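Local coordinates for protein fructose-bisphosphate aldolase class I (Thermoproteus tenax, PDB 1W8S) that is a class I aldolase of the DeoC/LacD family with a TIM-barrel fold, holding 1,6-di-O-phosphono-beta-D-fructofuranose in its pocket, at residues V143-R148 with A162-I167; K179-G182 with T186-W189. The protein carries 2 engineered substitutions. All coordinates share one frame; numbering follows the deposited sequence.

Contact 1. Residues V143-R148 with A162-I167; sequences VESFPR and AYAARI. Engineered in segment 143-148: Glu-144 (natural residue Trp), Phe-146 (natural residue Tyr). With FBP (1,6-di-O-phosphono-beta-D-fructofuranose), chain O.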
loop_
_atom_site.group_PDB
_atom_site.type_symbol
_atom_site.label_atom_id
_atom_site.label_comp_id
_atom_site.label_asym_id
_atom_site.label_seq_id
_atom_site.Cartn_x
_atom_site.Cartn_y
_atom_site.Cartn_z
ATOM N N VAL E 143 -14.300 -20.244 -1.492
ATOM C CA VAL E 143 -14.503 -18.821 -1.636
ATOM C C VAL E 143 -15.953 -18.561 -1.265
ATOM O O VAL E 143 -16.878 -19.155 -1.847
ATOM C CB VAL E 143 -14.254 -18.336 -3.049
ATOM C CG1 VAL E 143 -14.688 -16.841 -3.243
ATOM C CG2 VAL E 143 -12.792 -18.591 -3.460
ATOM N N GLU E 144 -16.115 -17.657 -0.316
ATOM C CA GLU E 144 -17.403 -17.180 0.183
ATOM C C GLU E 144 -17.660 -15.886 -0.574
ATOM O O GLU E 144 -17.015 -14.884 -0.327
ATOM C CB GLU E 144 -17.295 -17.013 1.716
ATOM C CG GLU E 144 -16.436 -18.149 2.309
ATOM C CD GLU E 144 -16.117 -18.071 3.805
ATOM O OE1 GLU E 144 -16.309 -19.101 4.542
ATOM O OE2 GLU E 144 -15.587 -17.003 4.229
ATOM N N SER E 145 -18.541 -15.951 -1.569
ATOM C CA SER E 145 -18.711 -14.876 -2.540
ATOM C C SER E 145 -20.017 -14.159 -2.280
ATOM O O SER E 145 -21.114 -14.705 -2.582
ATOM C CB SER E 145 -18.721 -15.472 -3.944
ATOM O OG SER E 145 -18.641 -14.458 -4.948
ATOM N N PHE E 146 -19.897 -12.949 -1.742
ATOM C CA PHE E 146 -21.032 -12.140 -1.265
ATOM C C PHE E 146 -20.921 -10.742 -1.812
ATOM O O PHE E 146 -20.395 -9.844 -1.135
ATOM C CB PHE E 146 -21.037 -12.036 0.259
ATOM C CG PHE E 146 -21.213 -13.340 0.979
ATOM C CD1 PHE E 146 -22.216 -14.232 0.629
ATOM C CD2 PHE E 146 -20.366 -13.675 2.033
ATOM C CE1 PHE E 146 -22.392 -15.424 1.312
ATOM C CE2 PHE E 146 -20.517 -14.865 2.712
ATOM C CZ PHE E 146 -21.551 -15.756 2.348
ATOM N N PRO E 147 -21.401 -10.527 -3.034
ATOM C CA PRO E 147 -21.422 -9.178 -3.606
ATOM C C PRO E 147 -22.087 -8.199 -2.694
ATOM O O PRO E 147 -23.141 -8.472 -2.127
ATOM C CB PRO E 147 -22.213 -9.359 -4.924
ATOM C CG PRO E 147 -21.968 -10.789 -5.303
ATOM C CD PRO E 147 -21.874 -11.530 -4.006
ATOM N N ARG E 148 -21.446 -7.051 -2.523
ATOM C CA ARG E 148 -21.858 -6.069 -1.550
ATOM C C ARG E 148 -21.069 -4.820 -1.825
ATOM O O ARG E 148 -19.857 -4.896 -2.008
ATOM C CB ARG E 148 -21.523 -6.551 -0.136
ATOM C CG ARG E 148 -22.123 -5.752 0.968
ATOM C CD ARG E 148 -21.942 -6.402 2.316
ATOM N NE ARG E 148 -22.698 -7.655 2.385
ATOM C CZ ARG E 148 -22.457 -8.636 3.250
ATOM N NH1 ARG E 148 -21.449 -8.550 4.103
ATOM N NH2 ARG E 148 -23.208 -9.741 3.229
ATOM N N ALA E 162 -26.059 -15.502 -9.096
ATOM C CA ALA E 162 -25.345 -16.118 -10.220
ATOM C C ALA E 162 -23.975 -15.438 -10.477
ATOM O O ALA E 162 -22.982 -16.129 -10.743
ATOM C CB ALA E 162 -26.208 -16.119 -11.455
ATOM N N TYR E 163 -23.904 -14.112 -10.361
ATOM C CA TYR E 163 -22.618 -13.389 -10.538
ATOM C C TYR E 163 -21.659 -13.851 -9.447
ATOM O O TYR E 163 -20.494 -14.189 -9.712
ATOM C CB TYR E 163 -22.824 -11.873 -10.538
ATOM C CG TYR E 163 -21.837 -11.024 -11.363
ATOM C CD1 TYR E 163 -22.195 -9.742 -11.786
ATOM C CD2 TYR E 163 -20.558 -11.492 -11.707
ATOM C CE1 TYR E 163 -21.303 -8.941 -12.535
ATOM C CE2 TYR E 163 -19.669 -10.709 -12.463
ATOM C CZ TYR E 163 -20.031 -9.441 -12.867
ATOM O OH TYR E 163 -19.129 -8.668 -13.595
ATOM N N ALA E 164 -22.161 -13.956 -8.226
ATOM C CA ALA E 164 -21.329 -14.337 -7.103
ATOM C C ALA E 164 -20.688 -15.695 -7.391
ATOM O O ALA E 164 -19.504 -15.904 -7.171
ATOM C CB ALA E 164 -22.154 -14.406 -5.853
ATOM N N ALA E 165 -21.503 -16.616 -7.869
ATOM C CA ALA E 165 -21.081 -17.973 -8.120
ATOM C C ALA E 165 -20.046 -18.002 -9.245
ATOM O O ALA E 165 -19.026 -18.691 -9.152
ATOM C CB ALA E 165 -22.290 -18.821 -8.491
ATOM N N ARG E 166 -20.299 -17.257 -10.306
ATOM C CA ARG E 166 -19.416 -17.336 -11.467
ATOM C C ARG E 166 -18.050 -16.747 -11.052
ATOM O O ARG E 166 -17.011 -17.288 -11.430
ATOM C CB ARG E 166 -19.957 -16.598 -12.688
ATOM C CG ARG E 166 -19.080 -16.782 -13.938
ATOM C CD ARG E 166 -18.713 -18.226 -14.237
ATOM N NE ARG E 166 -18.125 -18.375 -15.561
ATOM C CZ ARG E 166 -18.498 -19.274 -16.471
ATOM N NH1 ARG E 166 -19.462 -20.170 -16.234
ATOM N NH2 ARG E 166 -17.908 -19.281 -17.638
ATOM N N ILE E 167 -18.056 -15.649 -10.301
ATOM C CA ILE E 167 -16.785 -15.011 -9.874
ATOM C C ILE E 167 -15.926 -15.997 -9.075
ATOM O O ILE E 167 -14.717 -16.079 -9.255
ATOM C CB ILE E 167 -17.043 -13.761 -9.044
ATOM C CG1 ILE E 167 -17.632 -12.648 -9.887
ATOM C CG2 ILE E 167 -15.726 -13.241 -8.441
ATOM C CD1 ILE E 167 -18.359 -11.583 -9.073
HETATM P P1 FBP O . -25.320 -18.367 8.766
HETATM O O1P FBP O . -25.528 -18.010 10.186
HETATM O O2P FBP O . -26.013 -19.683 8.302
HETATM O O3P FBP O . -25.759 -17.272 7.787
HETATM O O1 FBP O . -23.752 -18.597 8.592
HETATM C C1 FBP O . -23.187 -18.834 7.320
HETATM C C2 FBP O . -22.339 -17.620 6.915
HETATM O O2 FBP O . -21.814 -17.809 5.582
HETATM C C3 FBP O . -21.180 -17.319 7.874
HETATM O O3 FBP O . -20.039 -18.147 7.713
HETATM C C4 FBP O . -20.912 -15.851 7.544
HETATM O O4 FBP O . -20.257 -15.113 8.561
HETATM C C5 FBP O . -22.328 -15.324 7.354
HETATM O O5 FBP O . -23.121 -16.425 6.876
HETATM C C6 FBP O . -22.338 -14.158 6.373
HETATM O O6 FBP O . -23.679 -13.762 6.146
HETATM P P2 FBP O . -24.154 -12.236 6.401
HETATM O O4P FBP O . -25.561 -12.312 6.946
HETATM O O5P FBP O . -23.155 -11.532 7.321
HETATM O O6P FBP O . -24.315 -11.493 5.062
#

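Contact 2. Residues K179-G182 with T186-W189; sequences KYTG and TFSW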
loop_
_atom_site.group_PDB
_atom_site.type_symbol
_atom_site.label_atom_id
_atom_site.label_comp_id
_atom_site.label_asym_id
_atom_site.label_seq_id
_atom_site.Cartn_x
_atom_site.Cartn_y
_atom_site.Cartn_z
ATOM N N LYS E 179 -25.250 -16.952 -1.265
ATOM C CA LYS E 179 -26.591 -16.754 -0.708
ATOM C C LYS E 179 -27.655 -17.394 -1.592
ATOM O O LYS E 179 -27.530 -17.456 -2.807
ATOM C CB LYS E 179 -26.879 -15.237 -0.547
ATOM C CG LYS E 179 -25.948 -14.584 0.520
ATOM C CD LYS E 179 -26.390 -13.184 0.977
ATOM C CE LYS E 179 -25.663 -12.820 2.282
ATOM N NZ LYS E 179 -26.003 -11.467 2.853
ATOM N N TYR E 180 -28.723 -17.848 -0.960
ATOM C CA TYR E 180 -29.862 -18.406 -1.650
ATOM C C TYR E 180 -30.715 -17.290 -2.260
ATOM O O TYR E 180 -30.905 -16.236 -1.640
ATOM C CB TYR E 180 -30.696 -19.222 -0.637
ATOM C CG TYR E 180 -31.809 -20.035 -1.238
ATOM C CD1 TYR E 180 -31.612 -20.789 -2.392
ATOM C CD2 TYR E 180 -33.064 -20.087 -0.635
ATOM C CE1 TYR E 180 -32.627 -21.538 -2.952
ATOM C CE2 TYR E 180 -34.099 -20.848 -1.200
ATOM C CZ TYR E 180 -33.867 -21.568 -2.362
ATOM O OH TYR E 180 -34.875 -22.327 -2.937
ATOM N N THR E 181 -31.225 -17.530 -3.475
ATOM C CA THR E 181 -32.137 -16.600 -4.138
ATOM C C THR E 181 -33.579 -16.663 -3.620
ATOM O O THR E 181 -34.383 -15.775 -3.923
ATOM C CB THR E 181 -32.166 -16.862 -5.656
ATOM O OG1 THR E 181 -32.471 -18.261 -5.925
ATOM C CG2 THR E 181 -30.771 -16.563 -6.265
ATOM N N GLY E 182 -33.926 -17.724 -2.889
ATOM C CA GLY E 182 -35.297 -17.906 -2.416
ATOM C C GLY E 182 -36.156 -18.810 -3.294
ATOM O O GLY E 182 -37.336 -19.018 -3.012
ATOM N N THR E 186 -34.072 -20.066 -9.966
ATOM C CA THR E 186 -33.058 -19.038 -10.106
ATOM C C THR E 186 -31.778 -19.505 -9.470
ATOM O O THR E 186 -30.695 -19.180 -9.939
ATOM C CB THR E 186 -33.500 -17.676 -9.497
ATOM O OG1 THR E 186 -33.844 -17.845 -8.121
ATOM C CG2 THR E 186 -34.761 -17.163 -10.167
ATOM N N PHE E 187 -31.877 -20.274 -8.393
ATOM C CA PHE E 187 -30.675 -20.805 -7.761
ATOM C C PHE E 187 -29.990 -21.887 -8.615
ATOM O O PHE E 187 -28.775 -22.013 -8.596
ATOM C CB PHE E 187 -30.981 -21.353 -6.385
ATOM C CG PHE E 187 -29.763 -21.459 -5.512
ATOM C CD1 PHE E 187 -29.044 -20.304 -5.165
ATOM C CD2 PHE E 187 -29.320 -22.675 -5.053
ATOM C CE1 PHE E 187 -27.933 -20.380 -4.336
ATOM C CE2 PHE E 187 -28.204 -22.749 -4.242
ATOM C CZ PHE E 187 -27.514 -21.595 -3.885
ATOM N N SER E 188 -30.763 -22.666 -9.381
ATOM C CA SER E 188 -30.158 -23.664 -10.286
ATOM C C SER E 188 -29.310 -23.005 -11.391
ATOM O O SER E 188 -28.377 -23.625 -11.881
ATOM C CB SER E 188 -31.236 -24.554 -10.919
ATOM O OG SER E 188 -32.042 -23.764 -11.738
ATOM N N TRP E 189 -29.643 -21.776 -11.804
ATOM C CA TRP E 189 -28.813 -21.031 -12.763
ATOM C C TRP E 189 -27.443 -20.676 -12.120
ATOM O O TRP E 189 -26.398 -20.764 -12.757
ATOM C CB TRP E 189 -29.519 -19.751 -13.244
ATOM C CG TRP E 189 -28.684 -18.855 -14.159
ATOM C CD1 TRP E 189 -28.336 -17.543 -13.943
ATOM C CD2 TRP E 189 -28.134 -19.201 -15.432
ATOM N NE1 TRP E 189 -27.568 -17.074 -14.985
ATOM C CE2 TRP E 189 -27.442 -18.068 -15.921
ATOM C CE3 TRP E 189 -28.156 -20.360 -16.218
ATOM C CZ2 TRP E 189 -26.781 -18.065 -17.148
ATOM C CZ3 TRP E 189 -27.497 -20.350 -17.445
ATOM C CH2 TRP E 189 -26.821 -19.214 -17.894
#

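Contact 1. Residues V143-R148 with A162-I167
Ser-145 and Pro-147, at the C-terminal end of barrel strand 141-145, meet Ala-164 on helix 158-171, the helix that follows in the same beta-alpha-beta unit of the TIM barrel. The OG of Ser-145 donates a hydrogen bond of 2.8 Å to the backbone O of Ala-164. With chi1 at -169°, OG stands opposite the backbone N and is carried out from the barrel wall to the helix. It reaches the carbonyl from the flank, at a C=O...OG angle of 111° and tilted 31° from the carbonyl plane. Helix packing therefore satisfies a buried hydroxyl, while the CB of Ser-145 also lies close to the same oxygen.

The methyl of Ala-164 lies against the backbone O of Ser-145 and the Pro-147 ring. Ala-164 CB is 3.4 Å from Pro-147 CD, tighter than usual van der Waals contact, and Pro-147 CG is the next nearest ring atom. Ile-167 CB, further along the helix, only grazes Ser-145 OG. On its outer side the helix serves the assembly: the Tyr-163 hydroxyl bonds to Ile-27 O and Thr-84 N of the second subunit.

Phe-146, an engineered residue in place of the natural Tyr, points away from the helix into the pocket, where O2 of FBP lies at the ring edge, near its plane, 3.8 Å from Phe-146 CZ. Glu-144, engineered in place of Trp, also faces inward and bonds to Thr-112. The bent chain of Arg-148 carries a salt bridge from NE to Glu-155; its NH2 makes a weak hydrogen bond of 2.8 Å to FBP O6P.

Contact 2. Residues K179-G182 with T186-W189
Chi1 values of 54° at Thr-181 and 57° at Thr-186 place each OG1 between its own backbone N and carbonyl carbon, turning the two hydroxyls to each other. Thr-181 OG1 donates to Thr-186 OG1 over 2.6 Å, and Thr-186 OG1 is also bonded to Asp-183. This short polar chain ties the loop after strand 175-179 to the first turns of helix 184-193, a beta-to-alpha connection of the TIM barrel.

Beside it, Tyr-180 and Phe-187 form a T-shaped pair, their centroids 5.2 Å apart and their planes at 79°. The tyrosine brings the CD1-CE1 side of its ring over one face of Phe-187, with Tyr-180 CD1 3.7 Å from Phe-187 CG, while Gly-182 N sits above the centre of the tyrosine ring. At the edge of the phenylalanine, Phe-187 CE1 lies 3.3 Å from the backbone O of Lys-179. Val-161 of helix 158-171 touches both Thr-181 and Phe-187.

The Lys-179 carbonyl is buried without a hydrogen-bond partner, so the weakly positive ring edge of Phe-187 probably offers it modest electrostatic compensation, whereas the threonine hydroxyls have a conventional bond.

In the fold
Contacts 1 and 2 follow one another along the chain, their centres about 12 Å apart, and strand 175-179 leads from the helix of contact 1 into contact 2. They meet on two levels. Near the pocket, Phe-146 CE1 packs 3.7 Å from Lys-179 CG, and Arg-148 NH2 lies 3.3 Å from Lys-179 NZ. These two cationic groups gather round O6P of FBP, and Glu-155 pairs with both, which would offset their charge. On the helical layer outside the barrel, Ala-162 CB touches Trp-189 CD1 at 3.6 Å, joining successive helices 158-171 and 184-193. Lys-177, on that strand, is also hydrogen-bonded to FBP.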